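Local coordinates for protein beta-mannosidase (Trichoderma harzianum, PDB 4CVU) that probably hydrolyses terminal beta-linked mannose residues at the non-reducing ends of glycosides, as a fungal beta-mannosidase of glycoside hydrolase family 2, at residues Thr876-Ala881 with Gly909-Val914; Ser884-Leu889 with Glu934-Leu939; Val774-Lys779 with Asp819-Ile824; Phe678-Tyr683 with Trp726-Tyr731. All blocks are in the same frame, centred on the assembly; numbering follows the deposited sequence.

Contact 1. Residues Thr876-Ala881 with Gly909-Val914; sequences TVEATA and GEKKEV
Val877 and Lys912 form an antiparallel hydrogen-bonded pair between strands 876-879 and 911-914, which run at 151° to each other with their axes 4.9 Å apart at closest approach. Val877 N gives a straight bond of 3.0 Å to Lys912 O, while the return bond from Lys912 N to Val877 O is weak. Lys912 O also receives a CA-H...O contact from Thr876, whose CA lies 3.5 Å away. These are two adjoining strands in the four-stranded sheet of the C-terminal Ig-fold domain. On the inner face Val877 packs on Leu906 and Thr887 of the three-stranded sheet, and Lys912 turns away to a salt bridge with Asp901. The face bearing Thr876, Glu878 and Lys911 is more polar. Thr876 CG2, anti to the backbone N, meets Lys911 CG at 3.8 Å. Bends at chi2 and chi3 bring the lysine chain back to the Glu878 carboxylate, and Lys911 CD touches Glu878 CD at 3.6 Å. Lys911 NZ completes a long salt bridge, 3.4 Å from Glu878 OE2 and equally far from OE1. A water ties the two ends, donating to Glu878 OE1 at 2.7 Å and accepting from Lys911 NZ.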
# COMPACT_ATOMS: atom_id res chain seq x y z
N THR A 876 -17.74 -21.77 -18.38
CA THR A 876 -17.52 -23.16 -18.69
C THR A 876 -16.03 -23.47 -18.45
O THR A 876 -15.17 -22.77 -18.93
CB THR A 876 -17.99 -23.53 -20.13
OG1 THR A 876 -19.42 -23.52 -20.18
CG2 THR A 876 -17.53 -24.91 -20.52
N VAL A 877 -15.80 -24.56 -17.72
CA VAL A 877 -14.49 -25.03 -17.33
C VAL A 877 -14.29 -26.42 -17.90
O VAL A 877 -15.14 -27.27 -17.71
CB VAL A 877 -14.38 -25.13 -15.78
CG1 VAL A 877 -12.95 -25.45 -15.35
CG2 VAL A 877 -14.84 -23.84 -15.14
N GLU A 878 -13.20 -26.65 -18.62
CA GLU A 878 -12.96 -27.95 -19.23
C GLU A 878 -11.54 -28.43 -19.05
O GLU A 878 -10.62 -27.73 -19.37
CB GLU A 878 -13.32 -27.90 -20.73
CG GLU A 878 -13.51 -29.27 -21.36
CD GLU A 878 -13.67 -29.21 -22.88
OE1 GLU A 878 -13.73 -28.08 -23.46
OE2 GLU A 878 -13.72 -30.29 -23.50
N ALA A 879 -11.36 -29.64 -18.51
CA ALA A 879 -10.06 -30.28 -18.50
C ALA A 879 -9.88 -31.02 -19.84
O ALA A 879 -10.65 -31.93 -20.15
CB ALA A 879 -9.96 -31.24 -17.33
N THR A 880 -8.88 -30.61 -20.62
CA THR A 880 -8.68 -31.07 -22.00
C THR A 880 -7.73 -32.29 -22.11
O THR A 880 -7.90 -33.15 -22.98
CB THR A 880 -8.21 -29.86 -22.85
OG1 THR A 880 -9.33 -28.98 -23.03
CG2 THR A 880 -7.71 -30.24 -24.18
N ALA A 881 -6.75 -32.39 -21.21
CA ALA A 881 -5.66 -33.37 -21.35
C ALA A 881 -5.63 -34.44 -20.26
O ALA A 881 -4.96 -35.45 -20.40
CB ALA A 881 -4.33 -32.64 -21.36
N GLY A 909 -13.14 -33.96 -21.00
CA GLY A 909 -14.35 -34.10 -21.78
C GLY A 909 -15.59 -33.66 -21.02
O GLY A 909 -16.49 -33.08 -21.61
N GLU A 910 -15.63 -33.96 -19.71
CA GLU A 910 -16.68 -33.47 -18.82
C GLU A 910 -16.64 -31.96 -18.85
O GLU A 910 -15.61 -31.34 -18.60
CB GLU A 910 -16.47 -33.96 -17.38
CG GLU A 910 -17.39 -33.31 -16.31
CD GLU A 910 -16.91 -33.47 -14.86
OE1 GLU A 910 -15.81 -34.01 -14.61
OE2 GLU A 910 -17.65 -33.04 -13.94
N LYS A 911 -17.77 -31.37 -19.17
CA LYS A 911 -17.89 -29.93 -19.14
C LYS A 911 -18.66 -29.56 -17.85
O LYS A 911 -19.69 -30.14 -17.52
CB LYS A 911 -18.62 -29.42 -20.40
CG LYS A 911 -17.74 -28.63 -21.38
CD LYS A 911 -17.21 -29.46 -22.54
CE LYS A 911 -17.30 -28.67 -23.85
NZ LYS A 911 -16.56 -29.28 -24.99
N LYS A 912 -18.09 -28.63 -17.10
CA LYS A 912 -18.75 -28.08 -15.94
C LYS A 912 -19.09 -26.63 -16.18
O LYS A 912 -18.27 -25.86 -16.64
CB LYS A 912 -17.85 -28.18 -14.70
CG LYS A 912 -18.57 -27.60 -13.48
CD LYS A 912 -17.77 -27.74 -12.22
CE LYS A 912 -18.32 -28.83 -11.32
NZ LYS A 912 -19.45 -28.36 -10.49
N GLU A 913 -20.31 -26.27 -15.82
CA GLU A 913 -20.74 -24.90 -15.81
C GLU A 913 -20.74 -24.38 -14.37
O GLU A 913 -21.17 -25.07 -13.44
CB GLU A 913 -22.15 -24.80 -16.36
CG GLU A 913 -22.28 -25.29 -17.79
CD GLU A 913 -23.69 -25.14 -18.28
OE1 GLU A 913 -24.51 -24.72 -17.43
OE2 GLU A 913 -23.98 -25.43 -19.50
N VAL A 914 -20.24 -23.16 -14.20
CA VAL A 914 -20.16 -22.54 -12.87
C VAL A 914 -20.66 -21.12 -12.99
O VAL A 914 -20.09 -20.33 -13.72
CB VAL A 914 -18.71 -22.55 -12.34
CG1 VAL A 914 -18.64 -21.90 -10.98
CG2 VAL A 914 -18.14 -23.97 -12.26
O HOH W 1 -13.58 -28.91 -25.99

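Contact 2. Residues Ser884-Leu889 with Glu934-Leu939; sequences SLYTWL and ESLWDL
Trp888 and Glu934 make the antiparallel pair at which an outermost strand of the three-stranded Ig-fold sheet ends, and beyond it the contact continues through one further backbone bond and apolar packing at a corner of the chain. Trp888 N donates to Glu934 O at 2.8 Å and Glu934 N to Trp888 O at 2.9 Å, both bonds noticeably bent. The side chains follow side by side: Glu934 CG, held between the backbone N and the carbonyl carbon (chi1 74°), rests 3.8 Å from Trp888 CB. Its carboxylate then stands at the indole edge near CD1, the two planes 81° apart, and a water donates to both Glu934 OE1 and Trp888 O. At Leu885 and Tyr886 the chain turns the corner, and Leu885 O is taken up by a straight bond from Leu936 N of 2.9 Å. Leu936 sends one methyl to each corner residue, CD1 to Tyr886 CD2 at 3.8 Å and CD2 to Leu885 CD1. Ser884 OG donates to Thr887 OG1 at 2.6 Å and lies 3.1 Å from Ser935 CB. An alanine in place of Ser884 would probably leave Thr887 OG1 without this donor and open a small gap beside Ser935 CB. Helix 664-692 packs on the contact: Tyr886 and Leu936 lie on Leu677, Glu934 touches His673, and Tyr886 OH bonds Asp681. The Trp888 ring meets His673 and Tyr731, while Ser884 and Leu889 reach strand 864-869 on the other sheet.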
# COMPACT_ATOMS: atom_id res chain seq x y z
N SER A 884 -8.09 -32.90 -13.51
CA SER A 884 -7.67 -31.76 -12.73
C SER A 884 -8.16 -31.89 -11.31
O SER A 884 -9.35 -32.07 -11.11
CB SER A 884 -8.23 -30.48 -13.35
OG SER A 884 -8.25 -29.49 -12.37
N LEU A 885 -7.26 -31.78 -10.33
CA LEU A 885 -7.64 -31.82 -8.92
C LEU A 885 -7.66 -30.42 -8.33
O LEU A 885 -6.80 -29.61 -8.64
CB LEU A 885 -6.66 -32.69 -8.11
CG LEU A 885 -6.52 -34.13 -8.56
CD1 LEU A 885 -5.54 -34.90 -7.66
CD2 LEU A 885 -7.90 -34.76 -8.53
N TYR A 886 -8.65 -30.15 -7.46
CA TYR A 886 -8.75 -28.91 -6.72
C TYR A 886 -8.79 -27.77 -7.74
O TYR A 886 -8.01 -26.85 -7.61
CB TYR A 886 -7.56 -28.65 -5.78
CG TYR A 886 -7.45 -29.68 -4.67
CD1 TYR A 886 -8.17 -29.56 -3.51
CD2 TYR A 886 -6.63 -30.76 -4.81
CE1 TYR A 886 -8.09 -30.53 -2.48
CE2 TYR A 886 -6.54 -31.74 -3.79
CZ TYR A 886 -7.26 -31.59 -2.63
OH TYR A 886 -7.21 -32.55 -1.57
N THR A 887 -9.63 -27.91 -8.76
CA THR A 887 -9.83 -26.85 -9.78
C THR A 887 -10.35 -25.63 -9.11
O THR A 887 -11.28 -25.74 -8.32
CB THR A 887 -10.83 -27.35 -10.83
OG1 THR A 887 -10.43 -28.65 -11.27
CG2 THR A 887 -10.94 -26.42 -12.04
N TRP A 888 -9.84 -24.42 -9.47
CA TRP A 888 -10.04 -23.27 -8.62
C TRP A 888 -10.15 -22.06 -9.48
O TRP A 888 -9.19 -21.75 -10.16
CB TRP A 888 -8.84 -23.10 -7.65
CG TRP A 888 -8.98 -21.92 -6.74
CD1 TRP A 888 -8.27 -20.74 -6.80
CD2 TRP A 888 -9.91 -21.77 -5.66
NE1 TRP A 888 -8.70 -19.88 -5.79
CE2 TRP A 888 -9.71 -20.48 -5.09
CE3 TRP A 888 -10.88 -22.61 -5.10
CZ2 TRP A 888 -10.45 -20.03 -4.03
CZ3 TRP A 888 -11.62 -22.14 -4.03
CH2 TRP A 888 -11.41 -20.87 -3.50
N LEU A 889 -11.29 -21.39 -9.39
CA LEU A 889 -11.55 -20.12 -10.06
C LEU A 889 -11.28 -19.02 -9.10
O LEU A 889 -11.66 -19.13 -7.93
CB LEU A 889 -13.00 -20.08 -10.49
CG LEU A 889 -13.39 -21.17 -11.51
CD1 LEU A 889 -14.86 -21.49 -11.38
CD2 LEU A 889 -13.09 -20.72 -12.90
N GLU A 934 -7.29 -22.62 -12.20
CA GLU A 934 -6.03 -23.27 -11.97
C GLU A 934 -6.39 -24.54 -11.28
O GLU A 934 -7.56 -24.76 -11.00
CB GLU A 934 -5.13 -22.44 -11.04
CG GLU A 934 -5.58 -22.48 -9.57
CD GLU A 934 -4.84 -21.46 -8.73
OE1 GLU A 934 -4.96 -20.22 -9.02
OE2 GLU A 934 -4.10 -21.90 -7.81
N SER A 935 -5.37 -25.36 -11.03
CA SER A 935 -5.54 -26.64 -10.29
C SER A 935 -4.32 -26.97 -9.44
O SER A 935 -3.31 -26.29 -9.42
CB SER A 935 -5.84 -27.78 -11.28
OG SER A 935 -4.69 -28.20 -12.04
N LEU A 936 -4.37 -28.10 -8.77
CA LEU A 936 -3.25 -28.52 -7.99
C LEU A 936 -1.96 -28.51 -8.78
O LEU A 936 -0.88 -28.16 -8.24
CB LEU A 936 -3.53 -29.96 -7.52
CG LEU A 936 -2.66 -30.49 -6.41
CD1 LEU A 936 -2.95 -29.84 -5.06
CD2 LEU A 936 -2.89 -32.00 -6.34
N TRP A 937 -2.03 -28.93 -10.05
CA TRP A 937 -0.86 -28.97 -10.93
C TRP A 937 -0.11 -27.66 -10.92
O TRP A 937 1.12 -27.62 -10.95
CB TRP A 937 -1.31 -29.31 -12.37
CG TRP A 937 -0.30 -29.01 -13.43
CD1 TRP A 937 -0.27 -27.91 -14.26
CD2 TRP A 937 0.85 -29.79 -13.74
NE1 TRP A 937 0.82 -27.98 -15.07
CE2 TRP A 937 1.54 -29.11 -14.77
CE3 TRP A 937 1.38 -30.98 -13.24
CZ2 TRP A 937 2.73 -29.59 -15.33
CZ3 TRP A 937 2.57 -31.47 -13.79
CH2 TRP A 937 3.23 -30.77 -14.83
N ASP A 938 -0.84 -26.55 -10.84
CA ASP A 938 -0.19 -25.25 -10.99
C ASP A 938 0.65 -24.86 -9.76
O ASP A 938 1.52 -24.02 -9.88
CB ASP A 938 -1.22 -24.18 -11.28
CG ASP A 938 -1.83 -24.34 -12.63
OD1 ASP A 938 -1.09 -24.22 -13.62
OD2 ASP A 938 -3.04 -24.63 -12.71
N LEU A 939 0.43 -25.51 -8.62
CA LEU A 939 1.28 -25.27 -7.44
C LEU A 939 2.72 -25.73 -7.68
O LEU A 939 3.63 -25.23 -7.03
CB LEU A 939 0.73 -25.98 -6.20
CG LEU A 939 -0.66 -25.58 -5.68
CD1 LEU A 939 -0.97 -26.33 -4.41
CD2 LEU A 939 -0.72 -24.09 -5.42
O HOH W 2 -7.41 -19.08 -10.43

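Contact 3. Residues Val774-Lys779 with Asp819-Ile824; sequences VDLKGK and DAVLVI
Val774 and Val821 form the tightly packed part of this contact, where strand 765-774 ends beside the start of strand 821-830 in the Ig/CBM-like domain. Each valine donates its N-H to the carbonyl of the other, the bond from Val821 N to Val774 O measuring 2.9 Å. Their side chains lie side by side, and Val774 CG2 and Val821 CG1, each between the backbone N and the carbonyl carbon of its own residue, come within 3.6 Å. Leu776, buried like the valines, extends the apolar patch, its CD2 reaching Val821 CB at 4.0 Å. The other side, in the type I turn from Asp775 to Gly778, is polar and partly open to solvent. Asp775 OD1 serves the turn itself, accepting from Lys779 N at 2.9 Å and weakly from Lys777 N. Across the contact, Leu776 N gives Asp819 OD1 a straight bond of 3.1 Å, coming from 37° above the carboxylate plane. The two side chains slide past each other in opposite directions, and the same oxygen lies 3.6 Å from Leu776 CB. An alanine in place of Asp819 would probably leave Leu776 N without this acceptor and the turn less firmly held to the strand. Leu776 also pairs through its backbone with Val883, which ties the turn to the Ig-fold domain. Asp775 OD2 and Asp819 OD2 stand 4.6 Å apart with like charge; this proximity would probably disfavour full ionisation of both, an effect that the weak, long ion pair of Asp819 with Lys858 may partly offset.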
# COMPACT_ATOMS: atom_id res chain seq x y z
N VAL A 774 -10.66 -43.75 -11.91
CA VAL A 774 -9.85 -43.43 -13.09
C VAL A 774 -8.41 -43.15 -12.67
O VAL A 774 -8.15 -42.90 -11.50
CB VAL A 774 -10.42 -42.23 -13.85
CG1 VAL A 774 -11.86 -42.52 -14.28
CG2 VAL A 774 -10.36 -40.97 -13.02
N ASP A 775 -7.48 -43.21 -13.63
CA ASP A 775 -6.12 -42.70 -13.40
C ASP A 775 -6.13 -41.18 -13.65
O ASP A 775 -7.15 -40.64 -14.06
CB ASP A 775 -5.08 -43.44 -14.28
CG ASP A 775 -5.27 -43.23 -15.79
OD1 ASP A 775 -5.91 -42.25 -16.21
OD2 ASP A 775 -4.77 -44.08 -16.59
N LEU A 776 -5.00 -40.51 -13.44
CA LEU A 776 -4.97 -39.02 -13.45
C LEU A 776 -4.93 -38.40 -14.85
O LEU A 776 -4.91 -37.16 -15.01
CB LEU A 776 -3.87 -38.52 -12.52
CG LEU A 776 -3.90 -39.15 -11.11
CD1 LEU A 776 -2.75 -38.70 -10.23
CD2 LEU A 776 -5.21 -38.85 -10.38
N LYS A 777 -4.93 -39.26 -15.86
CA LYS A 777 -5.22 -38.89 -17.24
C LYS A 777 -6.71 -39.06 -17.56
O LYS A 777 -7.19 -38.59 -18.59
CB LYS A 777 -4.36 -39.74 -18.22
CG LYS A 777 -2.90 -39.30 -18.33
CD LYS A 777 -2.81 -37.82 -18.69
CE LYS A 777 -1.45 -37.42 -19.17
NZ LYS A 777 -1.54 -36.07 -19.79
N GLY A 778 -7.45 -39.74 -16.69
CA GLY A 778 -8.89 -39.92 -16.88
C GLY A 778 -9.32 -41.25 -17.51
O GLY A 778 -10.51 -41.49 -17.72
N LYS A 779 -8.36 -42.13 -17.77
CA LYS A 779 -8.66 -43.46 -18.29
C LYS A 779 -9.16 -44.36 -17.16
O LYS A 779 -8.51 -44.48 -16.14
CB LYS A 779 -7.39 -44.06 -18.91
CG LYS A 779 -7.64 -45.34 -19.69
CD LYS A 779 -6.35 -45.83 -20.34
CE LYS A 779 -6.54 -47.18 -21.01
NZ LYS A 779 -7.62 -47.13 -22.03
N ASP A 819 -1.42 -42.75 -9.04
CA ASP A 819 -2.00 -42.48 -10.35
C ASP A 819 -3.44 -43.02 -10.31
O ASP A 819 -3.83 -43.86 -11.10
CB ASP A 819 -1.16 -43.14 -11.46
CG ASP A 819 -1.53 -42.67 -12.87
OD1 ASP A 819 -2.17 -41.61 -13.04
OD2 ASP A 819 -1.19 -43.39 -13.83
N ALA A 820 -4.21 -42.54 -9.31
CA ALA A 820 -5.58 -43.00 -9.10
C ALA A 820 -6.45 -42.00 -8.35
O ALA A 820 -6.03 -41.40 -7.37
CB ALA A 820 -5.56 -44.31 -8.34
N VAL A 821 -7.69 -41.86 -8.79
CA VAL A 821 -8.66 -41.08 -8.05
C VAL A 821 -10.02 -41.73 -8.21
O VAL A 821 -10.37 -42.26 -9.28
CB VAL A 821 -8.70 -39.61 -8.52
CG1 VAL A 821 -9.17 -39.50 -9.96
CG2 VAL A 821 -9.58 -38.76 -7.61
N LEU A 822 -10.80 -41.67 -7.13
CA LEU A 822 -12.15 -42.18 -7.08
C LEU A 822 -13.10 -41.02 -7.07
O LEU A 822 -13.06 -40.21 -6.16
CB LEU A 822 -12.37 -43.03 -5.83
CG LEU A 822 -13.83 -43.43 -5.49
CD1 LEU A 822 -14.48 -44.23 -6.60
CD2 LEU A 822 -13.87 -44.24 -4.20
N VAL A 823 -13.98 -40.95 -8.06
CA VAL A 823 -14.93 -39.86 -8.18
C VAL A 823 -16.28 -40.38 -7.72
O VAL A 823 -16.76 -41.39 -8.21
CB VAL A 823 -15.02 -39.32 -9.62
CG1 VAL A 823 -16.02 -38.19 -9.71
CG2 VAL A 823 -13.64 -38.89 -10.09
N ILE A 824 -16.85 -39.68 -6.73
CA ILE A 824 -18.07 -40.07 -6.04
C ILE A 824 -19.21 -39.10 -6.35
O ILE A 824 -19.08 -37.91 -6.11
CB ILE A 824 -17.81 -40.04 -4.53
CG1 ILE A 824 -16.70 -41.04 -4.16
CG2 ILE A 824 -19.08 -40.34 -3.75
CD1 ILE A 824 -16.09 -40.79 -2.81

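Contact 4. Residues Phe678-Tyr683 with Trp726-Tyr731; sequences FQADMY and WKVLPY
Leu729 packs against Tyr683 and Ala680 where helix 664-692 of the central alpha/beta barrel, the catalytic fold of glycoside hydrolase family 2, meets the beginning of helix 729-736. Apolar packing dominates. Leu729, with CG anti to the backbone N (chi1 171°), meets Tyr683 at about a right angle and brings both methyls to Tyr683 CD2. Leu729 CD1 lies 3.4 Å from Tyr683 CD2 and equally near its CB, while Leu729 CD2 approaches Tyr683 CE2 at 3.6 Å. The small side chain of Ala680 allows the two backbones to close up, Ala680 CA and Leu729 CA being 4.2 Å apart, and Ala680 CB fits against Val728 CG1 at 3.6 Å. Polar contact across the two segments runs through water rather than a direct hydrogen bond. A water donates to Gln679 OE1 and accepts weakly from Leu729 N, 3.0 Å away. Gln679 crosses both Lys727 and Leu729 at about a right angle, and its OE1 lies 3.8 Å from Lys727 CD. Its amide is fixed further by Ser599 at OE1 and by the carbonyl of Ala718 at NE2, and Ser599 also takes Lys727 NZ. Tyr683 OH is held outside the contact by Trp706 O and Phe597 N. Within 726-731 the rings pack on one another: Pro730 CB sits over one face of the Trp726 ring, offset toward its rim, and Trp726 CE3 stands 3.5 Å above the centre of the Tyr731 ring.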
# COMPACT_ATOMS: atom_id res chain seq x y z
N PHE A 678 -5.25 -27.01 2.77
CA PHE A 678 -5.08 -27.89 3.95
C PHE A 678 -6.24 -27.63 4.92
O PHE A 678 -6.89 -28.55 5.35
CB PHE A 678 -3.74 -27.65 4.65
CG PHE A 678 -3.67 -28.32 5.97
CD1 PHE A 678 -3.29 -29.65 6.05
CD2 PHE A 678 -4.04 -27.66 7.10
CE1 PHE A 678 -3.28 -30.30 7.27
CE2 PHE A 678 -4.05 -28.31 8.31
CZ PHE A 678 -3.66 -29.63 8.40
N GLN A 679 -6.55 -26.34 5.18
CA GLN A 679 -7.66 -25.97 6.07
C GLN A 679 -8.98 -26.51 5.57
O GLN A 679 -9.76 -26.98 6.37
CB GLN A 679 -7.78 -24.43 6.19
CG GLN A 679 -8.82 -23.89 7.17
CD GLN A 679 -9.14 -22.41 6.85
OE1 GLN A 679 -9.05 -22.05 5.71
NE2 GLN A 679 -9.57 -21.62 7.80
N ALA A 680 -9.28 -26.36 4.27
CA ALA A 680 -10.55 -26.86 3.71
C ALA A 680 -10.69 -28.38 3.94
O ALA A 680 -11.73 -28.86 4.37
CB ALA A 680 -10.60 -26.59 2.26
N ASP A 681 -9.64 -29.08 3.59
CA ASP A 681 -9.66 -30.54 3.62
C ASP A 681 -9.79 -31.03 5.06
O ASP A 681 -10.45 -32.03 5.33
CB ASP A 681 -8.42 -31.10 2.91
CG ASP A 681 -8.59 -31.21 1.38
OD1 ASP A 681 -9.74 -31.15 0.90
OD2 ASP A 681 -7.57 -31.35 0.64
N MET A 682 -9.07 -30.39 5.98
CA MET A 682 -9.21 -30.72 7.41
C MET A 682 -10.63 -30.45 7.95
O MET A 682 -11.16 -31.28 8.65
CB MET A 682 -8.14 -30.06 8.28
CG MET A 682 -8.02 -30.72 9.66
SD MET A 682 -6.95 -29.82 10.81
CE MET A 682 -7.91 -28.32 10.93
N TYR A 683 -11.25 -29.33 7.58
CA TYR A 683 -12.59 -29.04 8.07
C TYR A 683 -13.58 -30.07 7.53
O TYR A 683 -14.41 -30.60 8.28
CB TYR A 683 -13.05 -27.60 7.73
CG TYR A 683 -12.44 -26.52 8.58
CD1 TYR A 683 -11.07 -26.48 8.81
CD2 TYR A 683 -13.20 -25.47 9.07
CE1 TYR A 683 -10.49 -25.48 9.55
CE2 TYR A 683 -12.61 -24.45 9.80
CZ TYR A 683 -11.26 -24.47 10.02
OH TYR A 683 -10.65 -23.50 10.75
N TRP A 726 -14.35 -15.42 -0.45
CA TRP A 726 -14.29 -16.83 -0.04
C TRP A 726 -12.88 -17.42 -0.17
O TRP A 726 -12.26 -17.37 -1.22
CB TRP A 726 -15.25 -17.61 -0.90
CG TRP A 726 -16.67 -17.40 -0.56
CD1 TRP A 726 -17.23 -16.27 -0.12
CD2 TRP A 726 -17.71 -18.38 -0.57
NE1 TRP A 726 -18.57 -16.44 0.10
CE2 TRP A 726 -18.90 -17.73 -0.17
CE3 TRP A 726 -17.77 -19.71 -0.95
CZ2 TRP A 726 -20.11 -18.38 -0.07
CZ3 TRP A 726 -18.98 -20.36 -0.88
CH2 TRP A 726 -20.14 -19.70 -0.41
N LYS A 727 -12.40 -18.03 0.91
CA LYS A 727 -11.30 -18.95 0.86
C LYS A 727 -11.78 -20.22 0.19
O LYS A 727 -12.92 -20.28 -0.29
CB LYS A 727 -10.79 -19.28 2.28
CG LYS A 727 -10.25 -18.09 3.05
CD LYS A 727 -9.39 -18.53 4.24
CE LYS A 727 -8.95 -17.31 5.07
NZ LYS A 727 -8.23 -17.59 6.34
N VAL A 728 -10.90 -21.23 0.15
CA VAL A 728 -11.26 -22.55 -0.29
C VAL A 728 -12.26 -23.18 0.69
O VAL A 728 -13.17 -23.86 0.24
CB VAL A 728 -10.03 -23.48 -0.46
CG1 VAL A 728 -10.43 -24.88 -0.88
CG2 VAL A 728 -9.09 -22.92 -1.50
N LEU A 729 -12.13 -22.91 1.99
CA LEU A 729 -12.97 -23.54 3.02
C LEU A 729 -14.50 -23.52 2.79
O LEU A 729 -15.17 -24.53 2.85
CB LEU A 729 -12.68 -22.94 4.39
CG LEU A 729 -13.61 -23.34 5.54
CD1 LEU A 729 -13.60 -24.85 5.77
CD2 LEU A 729 -13.12 -22.59 6.76
N PRO A 730 -15.06 -22.35 2.55
CA PRO A 730 -16.52 -22.26 2.42
C PRO A 730 -17.08 -23.01 1.22
O PRO A 730 -18.26 -23.34 1.27
CB PRO A 730 -16.78 -20.71 2.32
CG PRO A 730 -15.46 -20.14 2.02
CD PRO A 730 -14.42 -21.03 2.61
N TYR A 731 -16.30 -23.17 0.14
CA TYR A 731 -16.70 -23.97 -1.01
C TYR A 731 -16.79 -25.43 -0.64
O TYR A 731 -17.73 -26.14 -1.05
CB TYR A 731 -15.71 -23.80 -2.15
CG TYR A 731 -15.82 -22.46 -2.85
CD1 TYR A 731 -16.92 -22.18 -3.66
CD2 TYR A 731 -14.85 -21.48 -2.69
CE1 TYR A 731 -17.02 -20.94 -4.29
CE2 TYR A 731 -14.97 -20.26 -3.34
CZ TYR A 731 -16.07 -20.01 -4.13
OH TYR A 731 -16.18 -18.80 -4.80
O HOH W 3 -9.42 -22.47 3.23

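Overall arrangement
Contacts 1 and 2 lie in the two sheets of a single Ig-fold domain, their centres about 13 Å apart, and share its interior through Val914 CG1 and Leu889 CD1, 3.8 Å apart. Contact 3 belongs to the preceding Ig/CBM-like domain; it touches contact 1 where Lys777 NZ lies near Ala881 O and comes within about 4 Å of contact 2 at the nearest atoms. Contact 4 adjoins contact 2: Tyr886 OH probably bonds Asp681 OD2 at 2.5 Å, and Trp888 CH2 lies 3.6 Å from Val728 CA. Contact 2 therefore joins the terminal domain to the barrel. Bound cadmium lies about 5 Å from the side chain of Glu910 and about 6 Å from that of Tyr886.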